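Long-range contacts in arginine kinase (Anthopleura japonica, PDB 4RF9), which catalyses the reversible transfer of a phosphoryl group from ATP to L-arginine, giving phosphoarginine and ADP, with two phosphagen kinase repeats in one chain: residues Phe662-Arg667 with Phe684-Arg689; Arg136-Tyr141 with Lys262-Gln267; Thr519-Gly524 with Asn572-Phe577; Asn456-Asp461 with Arg690-Ser695; Lys116-Asp121 with Asp350-Val355. All coordinates share one frame; numbering follows the deposited sequence.

In the fold
From the N terminus, interaction 5 comes first: it ties the linker before strand 127-136 to helix 344-369 and so closes most of the first phosphagen kinase repeat into one loop. Interaction 2 lies wholly within that loop, joining the end of strand 127-136 to the end of helix 246-264. The second repeat follows in series. There interaction 4 makes a closure of similar length, between the linker before strand 479-488 and the loop before helix 696-711, and it encloses interactions 3 and 1, at the two edges of the eight-stranded antiparallel sheet. None of the loops cross. Interactions 1 and 4 touch, through His663 and Arg690.

Interaction 1. Residues Phe662-Arg667 with Phe684-Arg689; sequences FHIQAR and FDISNR
The guanidinium of Arg689 turns an edge to Ile664: its NH2 donates to Ile664 O at 3.1 Å, with the oxygen almost in the guanidinium plane, whereas the donor stands well above the plane of the carbonyl. Gln665 CB approaches the same group obliquely. At the far end of the pairing, the Phe684 ring receives Arg667 O at its edge. A bend at chi3 (-46°) turns the guanidinium toward Ile664 O, while the backbone N of Arg689 is bonded to His663 O (3.0 Å). Although the contact buries Arg689 NE, no partner for it appears in the model. Between these ends the backbones are bonded in regular fashion, Gln665 N to Ser687 O at 2.8 Å and Arg667 N to Asp685 O at 2.7 Å. Gln665 and Ser687 project from the same face, where Gln665 NE2 makes a weak bond to Ser687 OG (3.1 Å). On the other face Ala666 CB rests on Ile686 CG1 at 4.3 Å, and Ile686 also reaches Leu710 of helix 696-711. Strand 683-688 is bonded in turn to strand 638-645, which leaves 664-667 as an outermost strand of the eight-stranded antiparallel sheet in the phosphagen kinase catalytic domain.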
# COMPACT_ATOMS: atom_id res chain seq x y z
N PHE A 662 -12.54 -43.12 10.04
CA PHE A 662 -11.50 -42.16 9.70
C PHE A 662 -12.23 -40.86 9.39
O PHE A 662 -13.03 -40.80 8.47
CB PHE A 662 -10.70 -42.64 8.49
CG PHE A 662 -10.43 -44.12 8.50
CD1 PHE A 662 -9.42 -44.64 9.30
CD2 PHE A 662 -11.17 -44.98 7.72
CE1 PHE A 662 -9.17 -46.00 9.31
CE2 PHE A 662 -10.93 -46.34 7.72
CZ PHE A 662 -9.92 -46.85 8.52
N HIS A 663 -11.95 -39.84 10.19
CA HIS A 663 -12.73 -38.61 10.17
C HIS A 663 -12.54 -37.80 8.89
O HIS A 663 -11.90 -36.75 8.89
CB HIS A 663 -12.40 -37.78 11.41
CG HIS A 663 -12.19 -38.61 12.64
ND1 HIS A 663 -13.22 -39.26 13.28
CD2 HIS A 663 -11.07 -38.92 13.33
CE1 HIS A 663 -12.74 -39.93 14.32
NE2 HIS A 663 -11.44 -39.73 14.37
N ILE A 664 -13.12 -38.31 7.81
CA ILE A 664 -13.00 -37.69 6.49
C ILE A 664 -14.37 -37.33 5.91
O ILE A 664 -15.39 -37.92 6.28
CB ILE A 664 -12.26 -38.61 5.50
CG1 ILE A 664 -12.95 -39.98 5.43
CG2 ILE A 664 -10.79 -38.75 5.90
CD1 ILE A 664 -12.09 -41.10 4.88
N GLN A 665 -14.39 -36.36 5.01
CA GLN A 665 -15.62 -35.94 4.34
C GLN A 665 -15.44 -35.99 2.83
O GLN A 665 -14.32 -35.90 2.32
CB GLN A 665 -16.00 -34.52 4.78
CG GLN A 665 -14.86 -33.53 4.70
CD GLN A 665 -15.26 -32.14 5.15
OE1 GLN A 665 -16.44 -31.84 5.32
NE2 GLN A 665 -14.27 -31.28 5.35
N ALA A 666 -16.55 -36.12 2.10
CA ALA A 666 -16.48 -36.28 0.65
C ALA A 666 -17.34 -35.27 -0.11
O ALA A 666 -18.54 -35.15 0.13
CB ALA A 666 -16.84 -37.71 0.25
N ARG A 667 -16.70 -34.55 -1.03
CA ARG A 667 -17.39 -33.67 -1.97
C ARG A 667 -16.64 -33.72 -3.30
O ARG A 667 -15.91 -34.68 -3.55
CB ARG A 667 -17.44 -32.23 -1.46
CG ARG A 667 -18.47 -32.01 -0.36
CD ARG A 667 -18.42 -30.59 0.17
NE ARG A 667 -19.22 -30.45 1.39
CZ ARG A 667 -19.24 -29.35 2.13
NH1 ARG A 667 -18.52 -28.30 1.78
NH2 ARG A 667 -19.99 -29.31 3.23
N PHE A 684 -14.42 -37.14 -6.96
CA PHE A 684 -14.75 -36.67 -5.62
C PHE A 684 -13.55 -36.18 -4.82
O PHE A 684 -12.53 -36.87 -4.72
CB PHE A 684 -15.50 -37.75 -4.84
CG PHE A 684 -16.83 -38.12 -5.43
CD1 PHE A 684 -17.90 -37.23 -5.38
CD2 PHE A 684 -17.02 -39.35 -6.04
CE1 PHE A 684 -19.12 -37.57 -5.93
CE2 PHE A 684 -18.24 -39.69 -6.58
CZ PHE A 684 -19.29 -38.80 -6.53
N ASP A 685 -13.68 -34.99 -4.26
CA ASP A 685 -12.69 -34.44 -3.34
C ASP A 685 -12.94 -34.99 -1.94
O ASP A 685 -14.01 -34.80 -1.37
CB ASP A 685 -12.77 -32.91 -3.32
CG ASP A 685 -11.81 -32.29 -2.31
OD1 ASP A 685 -12.16 -32.25 -1.11
OD2 ASP A 685 -10.72 -31.84 -2.72
N ILE A 686 -11.94 -35.68 -1.39
CA ILE A 686 -12.05 -36.19 -0.03
C ILE A 686 -11.07 -35.46 0.89
O ILE A 686 -9.88 -35.40 0.61
CB ILE A 686 -11.80 -37.70 0.03
CG1 ILE A 686 -12.75 -38.42 -0.92
CG2 ILE A 686 -11.97 -38.21 1.46
CD1 ILE A 686 -12.67 -39.92 -0.84
N SER A 687 -11.59 -34.91 1.98
CA SER A 687 -10.75 -34.13 2.88
C SER A 687 -10.93 -34.52 4.34
O SER A 687 -11.93 -35.14 4.72
CB SER A 687 -11.02 -32.63 2.71
OG SER A 687 -12.33 -32.30 3.13
N ASN A 688 -9.95 -34.16 5.16
CA ASN A 688 -10.01 -34.38 6.60
C ASN A 688 -11.02 -33.43 7.24
O ASN A 688 -11.20 -32.31 6.76
CB ASN A 688 -8.64 -34.16 7.22
CG ASN A 688 -8.12 -32.75 7.00
OD1 ASN A 688 -7.69 -32.40 5.90
ND2 ASN A 688 -8.15 -31.93 8.05
N ARG A 689 -11.66 -33.86 8.31
CA ARG A 689 -12.65 -33.03 8.99
C ARG A 689 -12.06 -32.38 10.25
O ARG A 689 -12.51 -31.31 10.67
CB ARG A 689 -13.89 -33.84 9.35
CG ARG A 689 -15.15 -33.00 9.56
CD ARG A 689 -16.32 -33.87 9.96
NE ARG A 689 -16.43 -35.06 9.12
CZ ARG A 689 -17.35 -36.01 9.29
NH1 ARG A 689 -18.24 -35.90 10.26
NH2 ARG A 689 -17.38 -37.06 8.48

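Interaction 2. Residues Arg136-Tyr141 with Lys262-Gln267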
# COMPACT_ATOMS: atom_id res chain seq x y z
N ARG A 136 12.45 21.82 -6.56
CA ARG A 136 13.73 22.49 -6.37
C ARG A 136 14.39 22.86 -7.70
O ARG A 136 14.14 22.21 -8.72
CB ARG A 136 14.68 21.62 -5.54
CG ARG A 136 14.30 21.49 -4.07
CD ARG A 136 14.40 22.83 -3.36
NE ARG A 136 14.17 22.68 -1.92
CZ ARG A 136 12.98 22.79 -1.34
NH1 ARG A 136 11.90 23.04 -2.06
NH2 ARG A 136 12.88 22.64 -0.02
N SER A 137 15.22 23.90 -7.68
CA SER A 137 15.94 24.34 -8.87
C SER A 137 17.40 24.66 -8.53
O SER A 137 17.68 25.29 -7.51
CB SER A 137 15.25 25.56 -9.49
OG SER A 137 13.95 25.23 -9.95
N LEU A 138 18.31 24.24 -9.40
CA LEU A 138 19.74 24.38 -9.18
C LEU A 138 20.27 25.79 -9.39
O LEU A 138 19.80 26.52 -10.27
CB LEU A 138 20.51 23.42 -10.10
CG LEU A 138 21.00 22.09 -9.53
CD1 LEU A 138 19.92 21.40 -8.72
CD2 LEU A 138 21.49 21.20 -10.66
N LYS A 139 21.27 26.18 -8.59
CA LYS A 139 21.95 27.46 -8.76
C LYS A 139 22.67 27.51 -10.10
O LYS A 139 23.19 26.50 -10.57
CB LYS A 139 22.97 27.68 -7.64
CG LYS A 139 22.38 27.92 -6.26
CD LYS A 139 23.48 27.90 -5.21
CE LYS A 139 22.94 28.10 -3.81
NZ LYS A 139 23.98 27.79 -2.79
N GLY A 140 22.69 28.68 -10.72
CA GLY A 140 23.51 28.91 -11.90
C GLY A 140 22.83 28.70 -13.24
O GLY A 140 23.43 28.94 -14.28
N TYR A 141 21.58 28.25 -13.21
CA TYR A 141 20.84 28.02 -14.45
C TYR A 141 19.54 28.80 -14.49
O TYR A 141 19.10 29.36 -13.49
CB TYR A 141 20.55 26.53 -14.64
CG TYR A 141 21.76 25.65 -14.47
CD1 TYR A 141 22.64 25.43 -15.52
CD2 TYR A 141 22.02 25.03 -13.26
CE1 TYR A 141 23.75 24.62 -15.37
CE2 TYR A 141 23.13 24.22 -13.10
CZ TYR A 141 23.99 24.02 -14.15
OH TYR A 141 25.09 23.21 -14.00
N LYS A 262 23.93 20.56 -0.62
CA LYS A 262 25.31 20.82 -0.24
C LYS A 262 26.28 20.66 -1.41
O LYS A 262 27.28 21.36 -1.50
CB LYS A 262 25.72 19.93 0.93
CG LYS A 262 26.12 18.51 0.54
CD LYS A 262 26.38 17.63 1.74
CE LYS A 262 25.11 17.41 2.54
NZ LYS A 262 25.16 16.14 3.31
N LYS A 263 25.97 19.74 -2.32
CA LYS A 263 26.84 19.45 -3.45
C LYS A 263 26.59 20.37 -4.64
O LYS A 263 27.49 20.65 -5.43
CB LYS A 263 26.69 17.99 -3.90
CG LYS A 263 27.19 16.95 -2.90
CD LYS A 263 28.65 17.16 -2.55
CE LYS A 263 29.23 15.94 -1.86
NZ LYS A 263 29.27 14.78 -2.79
N LEU A 264 25.35 20.83 -4.78
CA LEU A 264 24.94 21.57 -5.97
C LEU A 264 24.43 22.98 -5.67
O LEU A 264 24.80 23.94 -6.34
CB LEU A 264 23.89 20.78 -6.75
CG LEU A 264 24.36 19.83 -7.86
CD1 LEU A 264 25.50 18.91 -7.43
CD2 LEU A 264 23.19 19.00 -8.35
N GLY A 265 23.57 23.10 -4.67
CA GLY A 265 22.99 24.38 -4.31
C GLY A 265 21.68 24.67 -5.03
O GLY A 265 21.53 24.35 -6.21
N PHE A 266 20.73 25.27 -4.31
CA PHE A 266 19.41 25.58 -4.85
C PHE A 266 19.20 27.08 -5.07
O PHE A 266 19.80 27.91 -4.39
CB PHE A 266 18.32 25.06 -3.91
CG PHE A 266 18.30 23.57 -3.74
CD1 PHE A 266 18.54 22.73 -4.82
CD2 PHE A 266 18.05 23.01 -2.50
CE1 PHE A 266 18.52 21.36 -4.66
CE2 PHE A 266 18.03 21.64 -2.34
CZ PHE A 266 18.27 20.81 -3.42
N GLN A 267 18.33 27.41 -6.02
CA GLN A 267 17.92 28.80 -6.21
C GLN A 267 16.95 29.18 -5.10
O GLN A 267 15.93 28.52 -4.90
CB GLN A 267 17.27 28.99 -7.59
CG GLN A 267 18.21 28.76 -8.75
CD GLN A 267 17.56 28.99 -10.09
OE1 GLN A 267 16.78 29.93 -10.26
NE2 GLN A 267 17.87 28.14 -11.06
O HOH W 1 14.73 26.13 -6.07
O HOH W 2 23.86 23.82 -9.18
O HOH W 3 17.11 31.21 -12.73
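Arg136 crosses the Phe266 ring at about a right angle, and its chain can be followed over one face. CB starts beside Phe266 CE1, at 3.9 Å; CG then passes near CZ and CE2. The bend at chi2 (-65°) keeps the chain above the ring, so that CD arrives 4.0 Å from the centroid of the Phe266 ring in a CH-pi contact. NE continues past CD2, and the guanidinium stands 80° to the ring plane. Its tip belongs to other partners: NH1 donates to Thr284 O, and the group makes a cation-pi contact with Tyr274. The backbones beside this pair meet where two elements run out, the end of strand 127-136 and the residues leaving helix 246-264 in the first catalytic domain. Gly265 departs from helical geometry with positive phi and presents its carbonyl O to Lys139 N at 3.0 Å; Gln267 N bonds to Ser137 O at 2.7 Å. Past Phe266, the extended side chain of Gln267 carries NE2 to Leu138 O, 2.6 Å away and close to the amide plane, while OE1 accepts from a water that also donates to Tyr141 O. Leu138 opens the type II turn ending at Tyr141, and its CD2 packs against Leu264 CD2 at 3.6 Å. A second water donates to both Lys139 O and Leu264 O.

Interaction 3. Residues Thr519-Gly524 with Asn572-Phe577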
# COMPACT_ATOMS: atom_id res chain seq x y z
N THR A 519 16.82 -25.75 -1.65
CA THR A 519 17.49 -26.44 -2.74
C THR A 519 16.77 -27.73 -3.13
O THR A 519 15.73 -28.08 -2.56
CB THR A 519 18.95 -26.77 -2.39
OG1 THR A 519 19.30 -28.06 -2.91
CG2 THR A 519 19.14 -26.78 -0.88
N GLY A 520 17.33 -28.43 -4.11
CA GLY A 520 16.81 -29.71 -4.55
C GLY A 520 15.41 -29.64 -5.12
O GLY A 520 15.15 -28.95 -6.11
N ASP A 521 14.49 -30.37 -4.49
CA ASP A 521 13.11 -30.45 -4.94
C ASP A 521 12.38 -29.11 -4.82
O ASP A 521 11.44 -28.85 -5.57
CB ASP A 521 12.36 -31.51 -4.11
CG ASP A 521 11.25 -32.19 -4.89
OD1 ASP A 521 11.03 -31.83 -6.06
OD2 ASP A 521 10.60 -33.10 -4.33
N LEU A 522 12.84 -28.27 -3.91
CA LEU A 522 12.08 -27.11 -3.47
C LEU A 522 12.59 -25.76 -3.99
O LEU A 522 12.02 -24.71 -3.67
CB LEU A 522 12.03 -27.08 -1.94
CG LEU A 522 11.48 -28.36 -1.32
CD1 LEU A 522 11.67 -28.38 0.19
CD2 LEU A 522 10.01 -28.54 -1.69
N ALA A 523 13.65 -25.78 -4.79
CA ALA A 523 14.19 -24.55 -5.36
C ALA A 523 13.18 -23.88 -6.29
O ALA A 523 12.53 -24.55 -7.10
CB ALA A 523 15.50 -24.83 -6.08
N GLY A 524 13.05 -22.56 -6.17
CA GLY A 524 12.10 -21.81 -6.98
C GLY A 524 12.33 -20.31 -6.93
O GLY A 524 13.41 -19.84 -6.58
N ASN A 572 8.13 -23.90 -6.62
CA ASN A 572 9.28 -24.57 -7.18
C ASN A 572 9.07 -24.86 -8.67
O ASN A 572 7.95 -24.77 -9.17
CB ASN A 572 9.60 -25.86 -6.41
CG ASN A 572 8.51 -26.90 -6.53
OD1 ASN A 572 7.37 -26.59 -6.87
ND2 ASN A 572 8.86 -28.15 -6.25
N ASN A 573 10.14 -25.19 -9.38
CA ASN A 573 10.09 -25.37 -10.83
C ASN A 573 9.23 -26.56 -11.28
O ASN A 573 8.75 -26.60 -12.41
CB ASN A 573 11.50 -25.49 -11.41
CG ASN A 573 12.38 -24.31 -11.04
OD1 ASN A 573 12.17 -23.19 -11.52
ND2 ASN A 573 13.37 -24.55 -10.19
N ASP A 574 9.05 -27.53 -10.39
CA ASP A 574 8.28 -28.73 -10.70
C ASP A 574 6.78 -28.54 -10.54
O ASP A 574 6.00 -29.45 -10.83
CB ASP A 574 8.76 -29.90 -9.84
CG ASP A 574 10.21 -30.25 -10.07
OD1 ASP A 574 11.02 -29.32 -10.29
OD2 ASP A 574 10.54 -31.45 -10.05
N LYS A 575 6.38 -27.35 -10.08
CA LYS A 575 4.97 -27.04 -9.80
C LYS A 575 4.35 -28.01 -8.79
O LYS A 575 3.17 -28.34 -8.88
CB LYS A 575 4.13 -27.02 -11.08
CG LYS A 575 4.09 -25.68 -11.79
CD LYS A 575 5.39 -25.36 -12.49
CE LYS A 575 5.30 -24.04 -13.23
NZ LYS A 575 6.57 -23.70 -13.92
N THR A 576 5.16 -28.46 -7.83
CA THR A 576 4.69 -29.41 -6.82
C THR A 576 4.77 -28.81 -5.42
O THR A 576 4.38 -29.45 -4.44
CB THR A 576 5.51 -30.71 -6.84
OG1 THR A 576 6.88 -30.43 -6.52
CG2 THR A 576 5.44 -31.38 -8.21
N PHE A 577 5.27 -27.58 -5.32
CA PHE A 577 5.39 -26.90 -4.04
C PHE A 577 5.00 -25.43 -4.16
O PHE A 577 5.56 -24.70 -4.97
CB PHE A 577 6.81 -27.04 -3.48
CG PHE A 577 7.01 -26.33 -2.17
CD1 PHE A 577 6.44 -26.83 -1.01
CD2 PHE A 577 7.76 -25.17 -2.10
CE1 PHE A 577 6.60 -26.18 0.19
CE2 PHE A 577 7.93 -24.52 -0.89
CZ PHE A 577 7.35 -25.02 0.25
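Gly524 and Asn572 face each other as an antiparallel non-hydrogen-bonded pair with CA atoms 4.0 Å apart, where segment 572-577 enters a type I turn from Asn572 to Lys575. This is the hairpin between strands 568-572 and 577-581 of the catalytic-domain sheet, and the loop leading into edge strand 524-528 lies against it. With chi1 at 65° the CG of Asn572 is held between the backbone N and the carbonyl carbon, which directs the amide across the hairpin end. The ND2 group uses both hydrogens nearly in its own plane, one toward Asp521 O at 2.8 Å and a second toward Thr576 OG1 at 3.0 Å, both bonds almost straight (176°). Such double donation fixes the rotation of the amide. Leu522 lays CD2 over one face of the Phe577 ring, 4.1 Å from its centroid, and these residues also meet helix 598-615. Asp521 and Asp574 bring carboxylates of like charge near each other, a cost probably eased by the salt bridge from Asp521 to Arg604. Asn572 OD1 accepts from Thr576 N on a lone pair at 3.1 Å and from Phe577 N, 2.8 Å away, above the carbonyl plane.

Interaction 4. Residues Asn456-Asp461 with Arg690-Ser695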
# COMPACT_ATOMS: atom_id res chain seq x y z
N ASN A 456 -7.68 -31.28 26.72
CA ASN A 456 -7.01 -32.41 26.09
C ASN A 456 -5.63 -32.01 25.59
O ASN A 456 -4.69 -32.81 25.60
CB ASN A 456 -7.82 -32.96 24.91
CG ASN A 456 -9.22 -33.39 25.32
OD1 ASN A 456 -10.17 -33.26 24.55
ND2 ASN A 456 -9.35 -33.90 26.54
N LYS A 457 -5.52 -30.76 25.16
CA LYS A 457 -4.32 -30.22 24.54
C LYS A 457 -4.00 -30.91 23.22
O LYS A 457 -4.64 -31.90 22.85
CB LYS A 457 -3.12 -30.24 25.50
CG LYS A 457 -3.30 -29.31 26.69
CD LYS A 457 -1.98 -28.97 27.37
CE LYS A 457 -2.17 -27.88 28.41
NZ LYS A 457 -0.88 -27.37 28.94
N HIS A 458 -3.03 -30.37 22.50
CA HIS A 458 -2.81 -30.76 21.11
C HIS A 458 -1.36 -31.15 20.84
O HIS A 458 -0.43 -30.53 21.36
CB HIS A 458 -3.24 -29.61 20.20
CG HIS A 458 -3.02 -29.88 18.74
ND1 HIS A 458 -3.97 -30.48 17.95
CD2 HIS A 458 -1.97 -29.62 17.93
CE1 HIS A 458 -3.51 -30.59 16.71
NE2 HIS A 458 -2.30 -30.07 16.68
N THR A 459 -1.17 -32.17 20.01
CA THR A 459 0.17 -32.65 19.68
C THR A 459 0.50 -32.44 18.20
O THR A 459 -0.21 -32.93 17.32
CB THR A 459 0.34 -34.15 20.01
OG1 THR A 459 0.11 -34.36 21.41
CG2 THR A 459 1.75 -34.62 19.66
N SER A 460 1.57 -31.70 17.94
CA SER A 460 2.03 -31.48 16.58
C SER A 460 3.09 -32.50 16.22
O SER A 460 3.96 -32.83 17.03
CB SER A 460 2.59 -30.06 16.42
OG SER A 460 1.58 -29.09 16.64
N ASP A 461 3.02 -33.02 14.99
CA ASP A 461 3.97 -34.02 14.53
C ASP A 461 4.22 -33.89 13.03
O ASP A 461 3.38 -34.25 12.21
CB ASP A 461 3.48 -35.43 14.87
CG ASP A 461 4.56 -36.48 14.74
OD1 ASP A 461 5.73 -36.10 14.54
OD2 ASP A 461 4.24 -37.68 14.83
N ARG A 690 -11.07 -33.03 10.84
CA ARG A 690 -10.47 -32.55 12.08
C ARG A 690 -9.11 -31.90 11.87
O ARG A 690 -8.31 -32.34 11.05
CB ARG A 690 -10.35 -33.70 13.09
CG ARG A 690 -11.67 -34.36 13.44
CD ARG A 690 -11.50 -35.41 14.53
NE ARG A 690 -12.75 -36.07 14.88
CZ ARG A 690 -12.88 -36.94 15.88
NH1 ARG A 690 -11.83 -37.26 16.62
NH2 ARG A 690 -14.06 -37.50 16.13
N ARG A 691 -8.85 -30.84 12.63
CA ARG A 691 -7.57 -30.14 12.58
C ARG A 691 -6.94 -30.11 13.97
O ARG A 691 -5.73 -30.00 14.12
CB ARG A 691 -7.75 -28.71 12.10
CG ARG A 691 -8.10 -28.55 10.62
CD ARG A 691 -8.10 -27.08 10.24
NE ARG A 691 -8.31 -26.87 8.81
CZ ARG A 691 -9.47 -26.55 8.26
NH1 ARG A 691 -10.55 -26.41 9.02
NH2 ARG A 691 -9.56 -26.38 6.95
N LEU A 692 -7.80 -30.22 14.98
CA LEU A 692 -7.42 -30.02 16.37
C LEU A 692 -7.72 -31.27 17.19
O LEU A 692 -8.86 -31.74 17.20
CB LEU A 692 -8.18 -28.81 16.94
CG LEU A 692 -7.75 -28.13 18.24
CD1 LEU A 692 -6.26 -27.84 18.27
CD2 LEU A 692 -8.54 -26.84 18.43
N GLY A 693 -6.71 -31.81 17.85
CA GLY A 693 -6.88 -33.02 18.65
C GLY A 693 -6.13 -34.21 18.07
O GLY A 693 -6.03 -35.26 18.70
N LEU A 694 -5.61 -34.03 16.86
CA LEU A 694 -4.81 -35.07 16.21
C LEU A 694 -3.62 -34.42 15.52
O LEU A 694 -3.67 -33.25 15.14
CB LEU A 694 -5.66 -35.86 15.21
CG LEU A 694 -5.88 -35.31 13.80
CD1 LEU A 694 -6.59 -36.34 12.92
CD2 LEU A 694 -6.66 -34.00 13.81
N SER A 695 -2.54 -35.18 15.36
CA SER A 695 -1.32 -34.64 14.76
C SER A 695 -1.43 -34.62 13.25
O SER A 695 -2.35 -35.22 12.68
CB SER A 695 -0.11 -35.48 15.18
OG SER A 695 0.02 -36.63 14.36
O HOH W 4 1.65 -38.19 16.01
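His458 points the edge of its imidazole at the backbone of the 690-695 loop, so that Gly693 N lies in the ring plane and donates to ND1 at 3.0 Å in a nearly straight bond (174°). The ring reaches there because CG is anti to the backbone N (chi1 179°). Leu692 comes in at a slant, its CD1 3.5 Å from His458 ND1, and CE1 of the histidine lies 3.1 Å from Leu694 O. Farther along, the side chains of Asp461 and Ser695 meet through their CB atoms at 3.6 Å, and a water spans Asp461 OD2 and Ser695 OG. Each polar end has a further partner: Asp461 pairs with Lys466, and Ser695, the N-cap of helix 696-711, accepts from Gln698 N. The linker before strand 479-488 is thereby joined to the start of that helix, with the side chain of Ser460 about 6 Å from a bound arginine. Because ND1 accepts a hydrogen bond from a backbone N-H, it is probably unprotonated, consistent with a neutral His458 bearing its proton on NE2.

Interaction 5. Residues Lys116-Asp121 with Asp350-Val355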
# COMPACT_ATOMS: atom_id res chain seq x y z
N LYS A 116 8.53 16.73 15.48
CA LYS A 116 8.21 15.75 16.50
C LYS A 116 6.98 14.95 16.08
O LYS A 116 5.84 15.40 16.26
CB LYS A 116 7.97 16.44 17.85
CG LYS A 116 9.15 17.28 18.31
CD LYS A 116 10.44 16.46 18.29
CE LYS A 116 11.59 17.20 18.95
NZ LYS A 116 11.90 18.49 18.27
N ALA A 117 7.21 13.77 15.52
CA ALA A 117 6.13 12.98 14.93
C ALA A 117 6.26 11.48 15.18
O ALA A 117 6.74 10.75 14.32
CB ALA A 117 6.05 13.27 13.43
N PRO A 118 5.84 11.02 16.37
CA PRO A 118 5.76 9.58 16.64
C PRO A 118 4.76 8.95 15.67
O PRO A 118 3.79 9.61 15.32
CB PRO A 118 5.21 9.52 18.07
CG PRO A 118 5.57 10.83 18.68
CD PRO A 118 5.46 11.82 17.55
N ASP A 119 5.01 7.71 15.24
CA ASP A 119 4.16 7.06 14.25
C ASP A 119 2.70 7.07 14.72
O ASP A 119 2.37 6.57 15.79
CB ASP A 119 4.62 5.63 13.97
CG ASP A 119 4.10 5.10 12.65
OD1 ASP A 119 3.21 5.75 12.05
OD2 ASP A 119 4.57 4.04 12.20
N LEU A 120 1.85 7.65 13.88
CA LEU A 120 0.47 7.96 14.26
C LEU A 120 -0.43 6.73 14.24
O LEU A 120 -1.25 6.54 15.14
CB LEU A 120 -0.08 9.03 13.32
CG LEU A 120 -0.87 10.18 13.93
CD1 LEU A 120 -0.28 10.59 15.26
CD2 LEU A 120 -0.88 11.35 12.96
N ASP A 121 -0.28 5.91 13.20
CA ASP A 121 -1.16 4.77 12.99
C ASP A 121 -0.40 3.54 12.47
O ASP A 121 -0.55 3.17 11.31
CB ASP A 121 -2.27 5.17 12.01
CG ASP A 121 -3.34 4.11 11.86
OD1 ASP A 121 -3.46 3.26 12.77
OD2 ASP A 121 -4.07 4.14 10.85
N ASP A 350 2.22 20.85 11.11
CA ASP A 350 0.80 21.16 10.98
C ASP A 350 0.08 19.97 10.37
O ASP A 350 -1.04 19.63 10.76
CB ASP A 350 0.58 22.39 10.10
CG ASP A 350 1.04 23.67 10.77
OD1 ASP A 350 1.18 23.67 12.01
OD2 ASP A 350 1.24 24.68 10.07
N MET A 351 0.75 19.34 9.41
CA MET A 351 0.22 18.17 8.73
C MET A 351 0.02 17.04 9.73
O MET A 351 -1.03 16.41 9.76
CB MET A 351 1.17 17.72 7.62
CG MET A 351 0.54 16.79 6.61
SD MET A 351 -0.92 17.56 5.89
CE MET A 351 -1.83 16.13 5.35
N TYR A 352 1.04 16.81 10.55
CA TYR A 352 1.01 15.78 11.57
C TYR A 352 -0.08 16.04 12.61
O TYR A 352 -0.92 15.18 12.88
CB TYR A 352 2.37 15.65 12.27
CG TYR A 352 2.39 14.65 13.40
CD1 TYR A 352 2.59 13.30 13.16
CD2 TYR A 352 2.22 15.06 14.72
CE1 TYR A 352 2.61 12.38 14.20
CE2 TYR A 352 2.23 14.15 15.76
CZ TYR A 352 2.43 12.81 15.49
OH TYR A 352 2.45 11.90 16.52
N ASP A 353 -0.06 17.24 13.19
CA ASP A 353 -1.00 17.63 14.23
C ASP A 353 -2.44 17.65 13.72
O ASP A 353 -3.37 17.25 14.42
CB ASP A 353 -0.64 19.00 14.80
CG ASP A 353 0.76 19.05 15.39
OD1 ASP A 353 1.35 17.97 15.61
OD2 ASP A 353 1.28 20.16 15.62
N GLY A 354 -2.60 18.12 12.48
CA GLY A 354 -3.91 18.18 11.86
C GLY A 354 -4.53 16.81 11.66
O GLY A 354 -5.70 16.60 11.99
N VAL A 355 -3.74 15.89 11.12
CA VAL A 355 -4.20 14.52 10.90
C VAL A 355 -4.51 13.84 12.24
O VAL A 355 -5.50 13.13 12.37
CB VAL A 355 -3.15 13.70 10.12
CG1 VAL A 355 -3.50 12.22 10.14
CG2 VAL A 355 -3.05 14.20 8.68
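With CG anti to the backbone N (chi1 177°) and the ring turned to a chi2 of 84°, Tyr352 extends from its helix across to the 116-121 segment. Its hydroxyl donates to Pro118 O, with OH and O 2.9 Å apart and the donor tilted 16° from the carbonyl plane. Ala117 CB lies over one face of the ring, 3.8 Å from the centroid of the Tyr352 ring, in a CH-pi contact, and Lys116 O is over a face as well. The helix concerned, 344-369, belongs to the catalytic domain of the first phosphagen kinase repeat, and the segment is the linker running into strand 127-136 of its sheet. Pro118 crosses the tyrosine at about a right angle and sets CD 3.2 Å from OH. Leu120 divides its branches: CD1 sits obliquely at the ring, 3.5 Å from Tyr352 CZ, while CD2 meets Val355 CG1 at 3.9 Å. Beyond them, both Leu120 and Val355 touch Ile127, and the side chain of Val355 lies about 4 Å from that of Val290, a predicted ATP-site residue.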